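Local coordinates for protein vibralactone Cyclase (Boreostereum vibrans, PDB 6KD0) that catalyses the cyclization that forms the fused bicyclic beta-lactone of vibralactone, and has an alpha/beta hydrolase fold, at residues A[101-106]-A[177-183]; A[208-212]-A[283-287]; A[91-97]-A[163-169]; A[41-46]-A[314-318]; A[9-15]-A[305-309]. One frame throughout, in Å; residues are numbered along the deposited sequence.

Contact 1. Residues A[101-106]-A[177-183]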
# COMPACT_ATOMS: atom_id res chain seq x y z
N VAL A 101 -4.64 2.00 -2.20
CA VAL A 101 -5.18 1.02 -1.26
C VAL A 101 -4.51 1.20 0.10
O VAL A 101 -3.32 0.91 0.28
CB VAL A 101 -5.00 -0.42 -1.76
CG1 VAL A 101 -5.89 -1.37 -0.94
CG2 VAL A 101 -5.31 -0.49 -3.23
N HIS A 102 -5.32 1.59 1.10
CA HIS A 102 -4.82 1.95 2.42
C HIS A 102 -4.36 0.73 3.22
O HIS A 102 -4.69 -0.42 2.92
CB HIS A 102 -5.91 2.72 3.19
CG HIS A 102 -7.03 1.86 3.68
ND1 HIS A 102 -6.90 1.00 4.75
CD2 HIS A 102 -8.30 1.72 3.24
CE1 HIS A 102 -8.04 0.36 4.94
NE2 HIS A 102 -8.91 0.78 4.04
N CYS A 103 -3.63 1.02 4.30
CA CYS A 103 -3.03 0.02 5.16
C CYS A 103 -3.99 -0.43 6.25
O CYS A 103 -5.15 0.01 6.34
CB CYS A 103 -1.76 0.57 5.80
SG CYS A 103 -2.13 1.67 7.22
N GLY A 104 -3.48 -1.31 7.12
CA GLY A 104 -4.16 -1.62 8.36
C GLY A 104 -4.21 -3.08 8.73
O GLY A 104 -5.09 -3.48 9.50
N GLY A 105 -3.29 -3.90 8.20
CA GLY A 105 -3.26 -5.31 8.57
C GLY A 105 -4.49 -6.10 8.14
O GLY A 105 -4.73 -7.19 8.67
N TRP A 106 -5.26 -5.56 7.18
CA TRP A 106 -6.55 -6.07 6.68
C TRP A 106 -7.71 -5.85 7.64
O TRP A 106 -8.87 -6.03 7.26
CB TRP A 106 -6.50 -7.55 6.31
CG TRP A 106 -5.45 -7.92 5.32
CD1 TRP A 106 -5.35 -7.49 4.01
CD2 TRP A 106 -4.35 -8.81 5.54
NE1 TRP A 106 -4.23 -8.06 3.42
CE2 TRP A 106 -3.61 -8.88 4.33
CE3 TRP A 106 -3.92 -9.57 6.65
CZ2 TRP A 106 -2.46 -9.66 4.20
CZ3 TRP A 106 -2.77 -10.34 6.51
CH2 TRP A 106 -2.05 -10.38 5.30
N SER A 177 1.28 -1.47 2.94
CA SER A 177 1.23 -2.58 3.91
C SER A 177 0.15 -3.56 3.46
O SER A 177 0.24 -4.07 2.33
CB SER A 177 1.09 -2.03 5.33
OG SER A 177 1.16 -3.12 6.26
N ALA A 178 -0.87 -3.87 4.28
CA ALA A 178 -1.89 -4.82 3.86
C ALA A 178 -2.59 -4.35 2.58
O ALA A 178 -3.01 -5.18 1.76
CB ALA A 178 -2.91 -5.03 4.98
N GLY A 179 -2.70 -3.03 2.39
CA GLY A 179 -3.28 -2.52 1.16
C GLY A 179 -2.39 -2.78 -0.04
O GLY A 179 -2.89 -3.04 -1.15
N GLY A 180 -1.07 -2.75 0.16
CA GLY A 180 -0.15 -3.12 -0.90
C GLY A 180 -0.30 -4.58 -1.27
O GLY A 180 -0.28 -4.95 -2.45
N ASN A 181 -0.48 -5.44 -0.27
CA ASN A 181 -0.78 -6.85 -0.50
C ASN A 181 -2.03 -7.02 -1.36
O ASN A 181 -2.03 -7.77 -2.35
CB ASN A 181 -0.90 -7.52 0.88
CG ASN A 181 -1.59 -8.87 0.84
OD1 ASN A 181 -2.81 -8.95 0.85
ND2 ASN A 181 -0.80 -9.93 0.81
N LEU A 182 -3.11 -6.33 -0.99
CA LEU A 182 -4.34 -6.44 -1.78
C LEU A 182 -4.12 -5.91 -3.19
O LEU A 182 -4.69 -6.45 -4.15
CB LEU A 182 -5.49 -5.69 -1.10
CG LEU A 182 -5.88 -6.21 0.30
CD1 LEU A 182 -7.08 -5.44 0.86
CD2 LEU A 182 -6.15 -7.72 0.31
N SER A 183 -3.29 -4.87 -3.35
CA SER A 183 -3.06 -4.37 -4.70
C SER A 183 -2.20 -5.33 -5.52
O SER A 183 -2.35 -5.38 -6.74
CB SER A 183 -2.42 -2.97 -4.65
OG SER A 183 -1.07 -3.08 -4.30
O HOH W 1 -1.39 -2.87 6.82
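Trp106 lies against the first turn of helix 178-192, where it meets Ala178, Asn181 and Leu182. The methyl of Ala178 sits over one indole face. Its CB is 3.6 Å from the centroid of the five-membered ring, a CH-pi contact. Asn181 comes to the ring edge instead: Trp106 NE1 donates to Asn181 OD1 over 3.1 Å. The bond is bent, 139° at the hydrogen. OD1 lies near the indole plane, but NE1 stands above the amide plane and not on a lone pair, because the two planes are turned 73° apart. With chi1 at 163°, Asn181 extends its amide away from its own backbone N and onto the indole edge. Leu182 CD2 reaches the same end of the ring, 3.7 Å from Trp106 NE1. Farther back, Gly179 CA lies 3.1 Å from His102 O, a CA-H...O contact that brings the helix backbone right up to the loop. Water 1 fits the oxyanion hole of an alpha/beta hydrolase. It accepts from the backbone N of Gly104, Gly105 and Ala178, and it is 2.6 Å from Ser177 OG. Ser177 stands on a turn consistent with a nucleophile elbow, and its OG also bonds His311 NE2. In the second shell, Asn181 ND2 donates to Pro210 O. His102 ND1 donates to Cys103 O over 2.6 Å, close to the ring plane, and the His102 ring stacks on Tyr134.

Contact 2. Residues A[208-212]-A[283-287]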
# COMPACT_ATOMS: atom_id res chain seq x y z
N TYR A 208 6.18 -1.90 1.76
CA TYR A 208 6.35 -2.95 2.77
C TYR A 208 5.14 -3.87 2.93
O TYR A 208 4.62 -3.99 4.04
CB TYR A 208 6.74 -2.30 4.13
CG TYR A 208 6.01 -1.02 4.55
CD1 TYR A 208 4.75 -1.06 5.12
CD2 TYR A 208 6.60 0.24 4.38
CE1 TYR A 208 4.08 0.09 5.52
CE2 TYR A 208 5.93 1.41 4.77
CZ TYR A 208 4.68 1.32 5.34
OH TYR A 208 3.97 2.45 5.73
N PRO A 209 4.67 -4.54 1.87
CA PRO A 209 3.46 -5.41 1.97
C PRO A 209 3.79 -6.79 2.52
O PRO A 209 4.90 -7.30 2.31
CB PRO A 209 3.00 -5.53 0.51
CG PRO A 209 4.31 -5.48 -0.27
CD PRO A 209 5.13 -4.41 0.46
N PRO A 210 2.84 -7.45 3.19
CA PRO A 210 2.92 -8.91 3.31
C PRO A 210 2.70 -9.51 1.94
O PRO A 210 1.99 -8.94 1.10
CB PRO A 210 1.79 -9.27 4.29
CG PRO A 210 0.80 -8.11 4.17
CD PRO A 210 1.57 -6.90 3.71
N THR A 211 3.37 -10.64 1.67
CA THR A 211 3.25 -11.29 0.37
C THR A 211 2.91 -12.77 0.46
O THR A 211 2.51 -13.34 -0.56
CB THR A 211 4.55 -11.15 -0.43
OG1 THR A 211 5.60 -11.87 0.23
CG2 THR A 211 4.94 -9.68 -0.56
N CYS A 212 3.02 -13.40 1.63
CA CYS A 212 2.80 -14.83 1.69
C CYS A 212 2.50 -15.23 3.12
O CYS A 212 3.21 -14.82 4.05
CB CYS A 212 4.04 -15.59 1.18
SG CYS A 212 3.72 -17.33 0.90
N LEU A 283 8.27 -8.34 8.15
CA LEU A 283 7.78 -8.57 6.79
C LEU A 283 8.78 -8.18 5.71
O LEU A 283 8.45 -8.24 4.52
CB LEU A 283 6.49 -7.77 6.57
CG LEU A 283 5.25 -8.14 7.37
CD1 LEU A 283 4.02 -7.31 6.92
CD2 LEU A 283 4.96 -9.63 7.28
N ARG A 284 10.00 -7.76 6.09
CA ARG A 284 10.93 -7.24 5.09
C ARG A 284 11.27 -8.29 4.04
O ARG A 284 11.20 -8.02 2.84
CB ARG A 284 12.20 -6.74 5.78
CG ARG A 284 13.26 -6.22 4.80
CD ARG A 284 14.63 -6.09 5.50
NE ARG A 284 15.23 -7.40 5.78
CZ ARG A 284 15.87 -7.73 6.90
NH1 ARG A 284 16.00 -6.85 7.89
NH2 ARG A 284 16.39 -8.94 7.03
N ASP A 285 11.64 -9.49 4.48
CA ASP A 285 12.24 -10.43 3.54
C ASP A 285 11.22 -11.06 2.60
O ASP A 285 11.55 -11.33 1.44
CB ASP A 285 13.05 -11.48 4.31
CG ASP A 285 14.38 -10.93 4.82
OD1 ASP A 285 14.84 -9.88 4.32
OD2 ASP A 285 14.95 -11.52 5.75
N GLU A 286 9.97 -11.28 3.02
CA GLU A 286 9.00 -11.78 2.05
C GLU A 286 8.69 -10.73 0.99
O GLU A 286 8.40 -11.07 -0.17
CB GLU A 286 7.72 -12.26 2.74
CG GLU A 286 6.90 -11.19 3.44
CD GLU A 286 5.82 -11.81 4.30
OE1 GLU A 286 4.62 -11.75 3.92
OE2 GLU A 286 6.17 -12.40 5.34
N GLY A 287 8.79 -9.44 1.34
CA GLY A 287 8.67 -8.40 0.33
C GLY A 287 9.86 -8.37 -0.61
O GLY A 287 9.69 -8.22 -1.83
O HOH W 2 7.41 -6.53 2.67
O HOH W 3 5.16 -14.65 5.87
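Thr211 and Glu286 run past each other in opposite directions, each side chain reaching toward the other's backbone. Glu286 OE1 takes two backbone N-H groups. The bond from Thr211 N to Glu286 OE1 is 2.8 Å long and nearly straight (164°), and it uses the anti lone pair. Cys212 N approaches Glu286 OE1 at 3.2 Å from above the carboxylate plane. Glu286 CG lies between its backbone N and carbonyl carbon (chi1 66°), and beyond CG the chain is extended, carrying the carboxylate to the loop. In return, Thr211 OG1 makes a weak bond to Glu286 O at 2.9 Å. Thr211 CG2 lies 4.0 Å from Gly287 CA. At the other end of the contact, Leu283 CD1 lies against the Pro210 ring, 4.0 Å from Pro210 CB. Water 2 donates to both Pro209 O and Leu283 O. Arg284 forms salt bridges with Asp285 and Glu230. These bonds across the contact fasten the loop after strand 203-207 to the start of helix 284-296 within the core. A buried carboxylate oxygen that accepts two peptide N-H groups is probably stabilised as the anion, and probably ties down the backbone N-H groups of Thr211 and Cys212.

Contact 3. Residues A[91-97]-A[163-169]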
# COMPACT_ATOMS: atom_id res chain seq x y z
N LYS A 91 -11.66 23.30 -17.08
CA LYS A 91 -12.48 22.44 -16.23
C LYS A 91 -12.85 21.11 -16.89
O LYS A 91 -13.33 20.22 -16.19
CB LYS A 91 -13.75 23.20 -15.83
CG LYS A 91 -14.67 23.50 -17.01
CD LYS A 91 -16.09 23.84 -16.54
CE LYS A 91 -17.11 23.64 -17.67
NZ LYS A 91 -17.05 24.71 -18.71
N THR A 92 -12.61 20.95 -18.19
CA THR A 92 -12.87 19.69 -18.88
C THR A 92 -11.62 18.83 -19.07
O THR A 92 -11.70 17.77 -19.71
CB THR A 92 -13.52 19.97 -20.25
OG1 THR A 92 -12.54 20.44 -21.17
CG2 THR A 92 -14.61 21.04 -20.12
N LYS A 93 -10.48 19.25 -18.54
CA LYS A 93 -9.25 18.48 -18.65
C LYS A 93 -9.40 17.14 -17.93
O LYS A 93 -10.05 17.05 -16.89
CB LYS A 93 -8.09 19.28 -18.06
CG LYS A 93 -6.71 18.78 -18.41
CD LYS A 93 -5.67 19.80 -17.93
CE LYS A 93 -4.26 19.21 -17.86
NZ LYS A 93 -3.69 18.88 -19.18
N THR A 94 -8.80 16.09 -18.50
CA THR A 94 -8.73 14.78 -17.88
C THR A 94 -7.29 14.46 -17.48
O THR A 94 -6.34 14.92 -18.12
CB THR A 94 -9.27 13.67 -18.79
OG1 THR A 94 -8.50 13.64 -20.00
CG2 THR A 94 -10.73 13.93 -19.13
N TYR A 95 -7.14 13.66 -16.44
CA TYR A 95 -5.86 13.42 -15.80
C TYR A 95 -5.58 11.93 -15.70
O TYR A 95 -6.51 11.12 -15.78
CB TYR A 95 -5.84 14.04 -14.39
CG TYR A 95 -6.15 15.50 -14.41
CD1 TYR A 95 -5.15 16.44 -14.63
CD2 TYR A 95 -7.46 15.95 -14.26
CE1 TYR A 95 -5.42 17.79 -14.66
CE2 TYR A 95 -7.75 17.31 -14.28
CZ TYR A 95 -6.73 18.22 -14.48
OH TYR A 95 -7.04 19.56 -14.50
N PRO A 96 -4.32 11.54 -15.51
CA PRO A 96 -4.03 10.13 -15.21
C PRO A 96 -4.71 9.72 -13.91
O PRO A 96 -5.18 10.55 -13.12
CB PRO A 96 -2.51 10.08 -15.09
CG PRO A 96 -2.01 11.36 -15.75
CD PRO A 96 -3.09 12.36 -15.58
N LEU A 97 -4.75 8.40 -13.69
CA LEU A 97 -5.57 7.77 -12.65
C LEU A 97 -4.66 7.05 -11.66
O LEU A 97 -3.90 6.17 -12.05
CB LEU A 97 -6.53 6.76 -13.29
CG LEU A 97 -7.93 6.53 -12.71
CD1 LEU A 97 -8.43 5.10 -12.98
CD2 LEU A 97 -8.02 6.87 -11.26
N PHE A 163 -15.09 11.50 -13.10
CA PHE A 163 -14.37 12.38 -12.18
C PHE A 163 -13.08 12.91 -12.83
O PHE A 163 -12.07 13.13 -12.15
CB PHE A 163 -14.11 11.70 -10.83
CG PHE A 163 -13.48 10.33 -10.93
CD1 PHE A 163 -12.11 10.18 -10.89
CD2 PHE A 163 -14.28 9.19 -11.02
CE1 PHE A 163 -11.52 8.92 -10.97
CE2 PHE A 163 -13.70 7.93 -11.10
CZ PHE A 163 -12.33 7.80 -11.09
N ASN A 164 -13.12 13.14 -14.15
CA ASN A 164 -12.07 13.84 -14.90
C ASN A 164 -10.78 13.03 -15.01
O ASN A 164 -9.70 13.60 -15.18
CB ASN A 164 -11.75 15.21 -14.29
CG ASN A 164 -12.83 16.24 -14.56
OD1 ASN A 164 -13.86 16.26 -13.91
ND2 ASN A 164 -12.57 17.10 -15.54
N ALA A 165 -10.88 11.70 -14.94
CA ALA A 165 -9.72 10.83 -15.08
C ALA A 165 -9.78 10.08 -16.40
O ALA A 165 -10.87 9.84 -16.95
CB ALA A 165 -9.64 9.83 -13.92
N ASP A 166 -8.61 9.73 -16.92
CA ASP A 166 -8.52 8.91 -18.12
C ASP A 166 -7.36 7.94 -17.94
O ASP A 166 -6.19 8.34 -17.99
CB ASP A 166 -8.35 9.77 -19.38
CG ASP A 166 -8.16 8.94 -20.65
OD1 ASP A 166 -8.21 7.69 -20.60
OD2 ASP A 166 -7.96 9.57 -21.72
N PRO A 167 -7.65 6.65 -17.70
CA PRO A 167 -6.57 5.70 -17.44
C PRO A 167 -5.64 5.50 -18.62
O PRO A 167 -4.52 5.02 -18.43
CB PRO A 167 -7.31 4.40 -17.08
CG PRO A 167 -8.67 4.55 -17.65
CD PRO A 167 -8.98 6.03 -17.66
N LYS A 168 -6.06 5.88 -19.83
CA LYS A 168 -5.14 5.88 -20.96
C LYS A 168 -4.02 6.89 -20.78
O LYS A 168 -2.97 6.75 -21.41
CB LYS A 168 -5.87 6.19 -22.27
CG LYS A 168 -7.03 5.25 -22.58
CD LYS A 168 -6.57 3.94 -23.18
CE LYS A 168 -6.20 4.10 -24.65
NZ LYS A 168 -4.86 3.53 -24.96
N LYS A 169 -4.22 7.90 -19.93
CA LYS A 169 -3.16 8.84 -19.61
C LYS A 169 -2.22 8.32 -18.53
O LYS A 169 -1.23 8.99 -18.22
CB LYS A 169 -3.78 10.17 -19.18
CG LYS A 169 -4.69 10.76 -20.25
CD LYS A 169 -4.96 12.23 -20.03
CE LYS A 169 -5.63 12.86 -21.26
NZ LYS A 169 -5.82 14.34 -21.06
O HOH W 4 -9.19 12.00 -21.95
O HOH W 5 -8.10 16.71 -21.38
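Asn164 has a positive phi (70°), and its CG stands beside the backbone N, anti to the carbonyl carbon (chi1 -74°). Together these turn the amide toward residues 91-93. Lys169 is extended beyond CG and runs along the loop to Thr94. Both side chains finish on backbone carbonyls. Asn164 ND2 donates to Lys93 O at 2.9 Å in an almost straight bond (175°) lying in the amide plane. Asn164 ND2 also donates to Lys91 O at 3.3 Å, from above that carbonyl's plane. Lys169 NZ bonds both Thr94 O and Thr94 OG1, each at 3.0 Å. Thr94 and Lys169 cross at about a right angle, so the ammonium arrives across the threonine. Water 4 links Thr94 OG1 with Asp166 OD2. Asp166 OD1 accepts from Lys168 N, forming an Asx turn. Between these side chains the backbones form a single beta bridge, Tyr95 with Ala165. Tyr95 N bonds Asn164 O, and Asp166 N bonds Tyr95 O at 2.8 Å. On the inner side, Leu97 CG packs on Ala165 CB at 3.9 Å. Leu97 CD2 approaches the edge of the Phe163 ring, 4.1 Å from CE1. Pro96 CG lies 4.0 Å from Lys169 CB. The bridge joins the two loops that enter neighbouring parallel strands, 97-101 and 171-176, just before those strands begin to pair through Leu97. Leu97 and Phe163 both rest on Val130 of strand 128-132, while Phe163 and Asn164 touch Ile84 of strand 76-85.

Contact 4. Residues A[41-46]-A[314-318]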
# COMPACT_ATOMS: atom_id res chain seq x y z
N PHE A 41 -6.85 3.48 18.30
CA PHE A 41 -5.56 4.17 18.30
C PHE A 41 -5.33 4.88 16.98
O PHE A 41 -4.82 6.01 16.93
CB PHE A 41 -4.43 3.18 18.57
CG PHE A 41 -3.05 3.82 18.62
CD1 PHE A 41 -2.72 4.72 19.63
CD2 PHE A 41 -2.10 3.52 17.66
CE1 PHE A 41 -1.47 5.31 19.67
CE2 PHE A 41 -0.83 4.10 17.71
CZ PHE A 41 -0.52 5.00 18.71
N TRP A 42 -5.66 4.19 15.87
CA TRP A 42 -5.57 4.85 14.57
C TRP A 42 -6.57 6.00 14.47
O TRP A 42 -6.24 7.07 13.94
CB TRP A 42 -5.76 3.83 13.44
CG TRP A 42 -4.46 3.17 13.12
CD1 TRP A 42 -3.89 2.12 13.77
CD2 TRP A 42 -3.52 3.57 12.10
NE1 TRP A 42 -2.66 1.83 13.21
CE2 TRP A 42 -2.42 2.70 12.18
CE3 TRP A 42 -3.52 4.58 11.13
CZ2 TRP A 42 -1.32 2.80 11.32
CZ3 TRP A 42 -2.45 4.68 10.28
CH2 TRP A 42 -1.36 3.79 10.38
N ASP A 43 -7.78 5.81 15.00
CA ASP A 43 -8.81 6.85 14.89
C ASP A 43 -8.51 8.07 15.75
O ASP A 43 -8.88 9.20 15.39
CB ASP A 43 -10.17 6.25 15.27
CG ASP A 43 -11.31 7.24 15.10
OD1 ASP A 43 -11.58 7.66 13.96
OD2 ASP A 43 -11.93 7.59 16.13
N GLU A 44 -7.87 7.88 16.90
CA GLU A 44 -7.77 8.92 17.92
C GLU A 44 -6.39 9.54 18.00
O GLU A 44 -6.26 10.69 18.44
CB GLU A 44 -8.16 8.34 19.30
CG GLU A 44 -9.66 8.04 19.40
CD GLU A 44 -10.03 7.07 20.52
OE1 GLU A 44 -9.22 6.83 21.44
OE2 GLU A 44 -11.16 6.54 20.48
N VAL A 45 -5.36 8.82 17.57
CA VAL A 45 -3.99 9.30 17.74
C VAL A 45 -3.31 9.41 16.39
O VAL A 45 -2.85 10.49 16.01
CB VAL A 45 -3.19 8.39 18.70
CG1 VAL A 45 -1.74 8.89 18.80
CG2 VAL A 45 -3.82 8.38 20.08
N VAL A 46 -3.25 8.31 15.63
CA VAL A 46 -2.35 8.30 14.47
C VAL A 46 -2.85 9.26 13.39
O VAL A 46 -2.10 10.12 12.91
CB VAL A 46 -2.17 6.88 13.92
CG1 VAL A 46 -1.23 6.90 12.75
CG2 VAL A 46 -1.64 5.96 14.99
N HIS A 314 6.77 6.08 8.79
CA HIS A 314 6.44 7.38 8.22
C HIS A 314 5.00 7.79 8.47
O HIS A 314 4.69 8.98 8.37
CB HIS A 314 6.78 7.42 6.72
CG HIS A 314 5.71 6.89 5.81
ND1 HIS A 314 5.39 5.55 5.74
CD2 HIS A 314 4.94 7.51 4.89
CE1 HIS A 314 4.45 5.38 4.83
NE2 HIS A 314 4.16 6.55 4.30
N MET A 315 4.11 6.86 8.82
CA MET A 315 2.73 7.19 9.16
C MET A 315 2.59 7.57 10.62
O MET A 315 1.69 8.35 10.97
CB MET A 315 1.80 6.01 8.87
CG MET A 315 1.75 5.59 7.41
SD MET A 315 1.11 6.86 6.31
CE MET A 315 -0.61 6.89 6.82
N LEU A 316 3.45 7.04 11.46
CA LEU A 316 3.40 7.34 12.88
C LEU A 316 4.35 8.46 13.29
O LEU A 316 4.14 9.06 14.34
CB LEU A 316 3.70 6.08 13.69
CG LEU A 316 2.46 5.23 13.96
CD1 LEU A 316 2.01 4.44 12.70
CD2 LEU A 316 2.69 4.31 15.13
N PHE A 317 5.37 8.75 12.48
CA PHE A 317 6.37 9.75 12.86
C PHE A 317 6.66 10.67 11.68
O PHE A 317 7.81 10.96 11.37
CB PHE A 317 7.64 9.06 13.34
CG PHE A 317 7.41 8.09 14.46
CD1 PHE A 317 7.25 8.54 15.75
CD2 PHE A 317 7.33 6.72 14.22
CE1 PHE A 317 7.03 7.65 16.80
CE2 PHE A 317 7.10 5.82 15.26
CZ PHE A 317 6.95 6.29 16.55
N ARG A 318 5.61 11.16 11.01
CA ARG A 318 5.82 11.94 9.79
C ARG A 318 6.67 13.18 10.02
O ARG A 318 7.31 13.67 9.08
CB ARG A 318 4.47 12.33 9.17
CG ARG A 318 4.59 13.00 7.78
CD ARG A 318 5.22 12.03 6.77
NE ARG A 318 4.24 10.97 6.48
CZ ARG A 318 3.30 11.06 5.55
NH1 ARG A 318 3.23 12.14 4.76
NH2 ARG A 318 2.42 10.07 5.39
O HOH W 6 0.74 9.91 12.91
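Leu316 meets three residues of helix 35-54: Phe41, Trp42 and Val46. Its two methyls divide the work. Leu316 CD1 lies 4.0 Å from Trp42 CZ2 and 4.1 Å from Val46 CG1, while Leu316 CD2 approaches the edge of the Phe41 ring, 4.4 Å from Phe41 CE2. Trp42 has CG beside its backbone N (chi1 -85°), and the six-membered end of the indole swings toward helix 313-316. There Trp42 CH2 comes within 4.1 Å of Met315 CB. The indole crosses both Met315 and Leu316 at about a right angle. Val46 CG1, anti to the backbone N (chi1 -179°), lies over one face of the Trp42 ring and also reaches Met315 O at 3.7 Å. The same methyl thus touches both the indole and the opposing backbone. Met315 is bent at both chi2 and chi3, and its side chain also touches Leu50 and Asp114. No direct hydrogen bond crosses between the two segments. Water 6 bridges them instead, donating to Val46 O at 2.8 Å and to Met315 O at 2.7 Å. Helix 35-54 carries a wider pi-type turn here: Val46 N bonds Phe41 O. Behind the interface, Arg318 NE returns to His314 O, and Arg318 NH2 forms a salt bridge with Asp117. The arrangement joins an N-terminal helix to the short helix just beyond His311, consistent with the cap of N-terminal helices in hydrolases related to hormone-sensitive lipase.

Contact 5. Residues A[9-15]-A[305-309]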
# COMPACT_ATOMS: atom_id res chain seq x y z
N GLU A 9 23.03 -4.69 5.40
CA GLU A 9 23.65 -3.39 5.84
C GLU A 9 23.19 -2.98 7.25
O GLU A 9 22.96 -1.77 7.43
CB GLU A 9 23.56 -2.19 4.88
CG GLU A 9 22.22 -1.46 4.87
CD GLU A 9 22.03 -0.55 3.68
OE1 GLU A 9 22.43 0.62 3.78
OE2 GLU A 9 21.51 -1.01 2.66
N GLY A 10 23.13 -3.89 8.22
CA GLY A 10 22.59 -3.46 9.52
C GLY A 10 21.19 -2.88 9.33
O GLY A 10 20.91 -1.80 9.80
N LEU A 11 20.36 -3.59 8.60
CA LEU A 11 18.99 -3.19 8.29
C LEU A 11 18.16 -2.99 9.56
O LEU A 11 17.31 -2.10 9.60
CB LEU A 11 18.34 -4.22 7.37
CG LEU A 11 18.81 -4.13 5.91
CD1 LEU A 11 17.88 -4.84 4.96
CD2 LEU A 11 18.95 -2.69 5.47
N SER A 12 18.41 -3.78 10.61
CA SER A 12 17.61 -3.74 11.82
C SER A 12 18.33 -3.12 13.02
O SER A 12 17.89 -3.28 14.16
CB SER A 12 17.12 -5.14 12.17
OG SER A 12 18.17 -6.07 12.12
N THR A 13 19.41 -2.38 12.78
CA THR A 13 20.00 -1.56 13.84
C THR A 13 19.38 -0.17 13.75
O THR A 13 19.33 0.43 12.67
CB THR A 13 21.52 -1.50 13.68
OG1 THR A 13 21.82 -0.98 12.39
CG2 THR A 13 22.13 -2.89 13.77
N ALA A 14 18.93 0.36 14.89
CA ALA A 14 18.14 1.58 14.89
C ALA A 14 18.87 2.72 14.17
O ALA A 14 20.03 3.01 14.46
CB ALA A 14 17.80 1.99 16.32
N HIS A 15 18.18 3.32 13.21
CA HIS A 15 18.67 4.54 12.56
C HIS A 15 18.92 5.60 13.63
O HIS A 15 18.07 5.79 14.52
CB HIS A 15 17.64 5.04 11.55
CG HIS A 15 18.16 6.10 10.62
ND1 HIS A 15 18.41 7.40 11.03
CD2 HIS A 15 18.45 6.06 9.30
CE1 HIS A 15 18.86 8.10 10.01
NE2 HIS A 15 18.88 7.32 8.94
N MET A 305 15.25 0.90 -0.13
CA MET A 305 15.34 0.35 1.22
C MET A 305 15.62 1.47 2.23
O MET A 305 16.52 2.29 2.03
CB MET A 305 16.42 -0.73 1.30
CG MET A 305 16.74 -1.19 2.72
SD MET A 305 15.36 -2.07 3.54
CE MET A 305 15.24 -3.56 2.53
N TYR A 306 14.83 1.51 3.31
CA TYR A 306 15.07 2.41 4.44
C TYR A 306 15.61 1.61 5.61
O TYR A 306 14.83 1.04 6.40
CB TYR A 306 13.79 3.16 4.82
CG TYR A 306 13.52 4.32 3.89
CD1 TYR A 306 13.11 4.10 2.59
CD2 TYR A 306 13.72 5.63 4.32
CE1 TYR A 306 12.89 5.16 1.73
CE2 TYR A 306 13.50 6.70 3.46
CZ TYR A 306 13.08 6.46 2.18
OH TYR A 306 12.86 7.51 1.32
N PRO A 307 16.93 1.53 5.78
CA PRO A 307 17.48 0.73 6.89
C PRO A 307 17.20 1.37 8.24
O PRO A 307 17.07 2.59 8.36
CB PRO A 307 18.99 0.68 6.59
CG PRO A 307 19.26 1.67 5.53
CD PRO A 307 17.97 2.06 4.87
N GLY A 308 17.11 0.52 9.25
CA GLY A 308 17.02 0.97 10.63
C GLY A 308 15.73 1.64 11.04
O GLY A 308 15.68 2.25 12.11
N VAL A 309 14.68 1.55 10.23
CA VAL A 309 13.38 2.09 10.65
C VAL A 309 12.30 1.03 10.51
O VAL A 309 12.39 0.14 9.64
CB VAL A 309 13.02 3.36 9.87
CG1 VAL A 309 13.84 4.52 10.40
CG2 VAL A 309 13.26 3.17 8.39
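Gly308 is held by two backbone bonds from the N-terminal segment. Gly308 N donates to Leu11 O over 2.7 Å, and Gly308 O accepts from His15 N over 2.9 Å in a nearly straight bond (173°). The Leu11 bond comes from a type I beta turn, Gly10 to Thr13; the His15 bond lies beyond it. Gly308 itself is in a type II beta turn, Tyr306 to Val309. This second turn lies at the corner where the chain leaves strand 301-307, the outermost strand at this end of the alpha/beta hydrolase sheet. Gly308 has a positive phi (71°). Thr13 O lies only 3.1 Å from Gly308 CA. Thr13 OG1 bonds back to Gly10 O across the first turn. Apolar contacts spread out from this centre. The methyls of Leu11 separate: CD2 rests on Pro307 CB at 3.6 Å, and CD1 touches Met305 CE at 3.8 Å. Met305 starts with CG anti to its backbone N (chi1 171°), then bends at chi2 and chi3, bringing SD and CE alongside Leu11. Arg284 of helix 284-296 also packs on Leu11 and Met305. At the far end, His15 CB lies 4.0 Å from Val309 CG1. The His15 ring turns its edge to Pro307 O, 3.9 Å from CD2, while its ND1 accepts from the backbone N of Glu17 ahead of helix 18-24.

The centre of contact 1, which holds Ser177 of the probable Ser177-His311-Asp281 triad, is about 5 Å from the centre of the chain. Contact 2, centred 11 Å away, adjoins it: Trp106 CZ2 is 3.6 Å from Pro210 CG. Tyr208 of contact 2 also meets the His311 ring. Contact 4 reaches contact 1 where Trp42 CH2 lies 3.9 Å from Cys103 SG. Contact 5 meets contact 2 through Arg284 CD and Leu11 CD1, 3.5 Å apart. Contact 3 is remote, its centre 25 Å from that of contact 1, but its two segments lead into the strands that precede both segments of contact 1. Contacts 3 and 5 lie on opposite sides of the chain's centre.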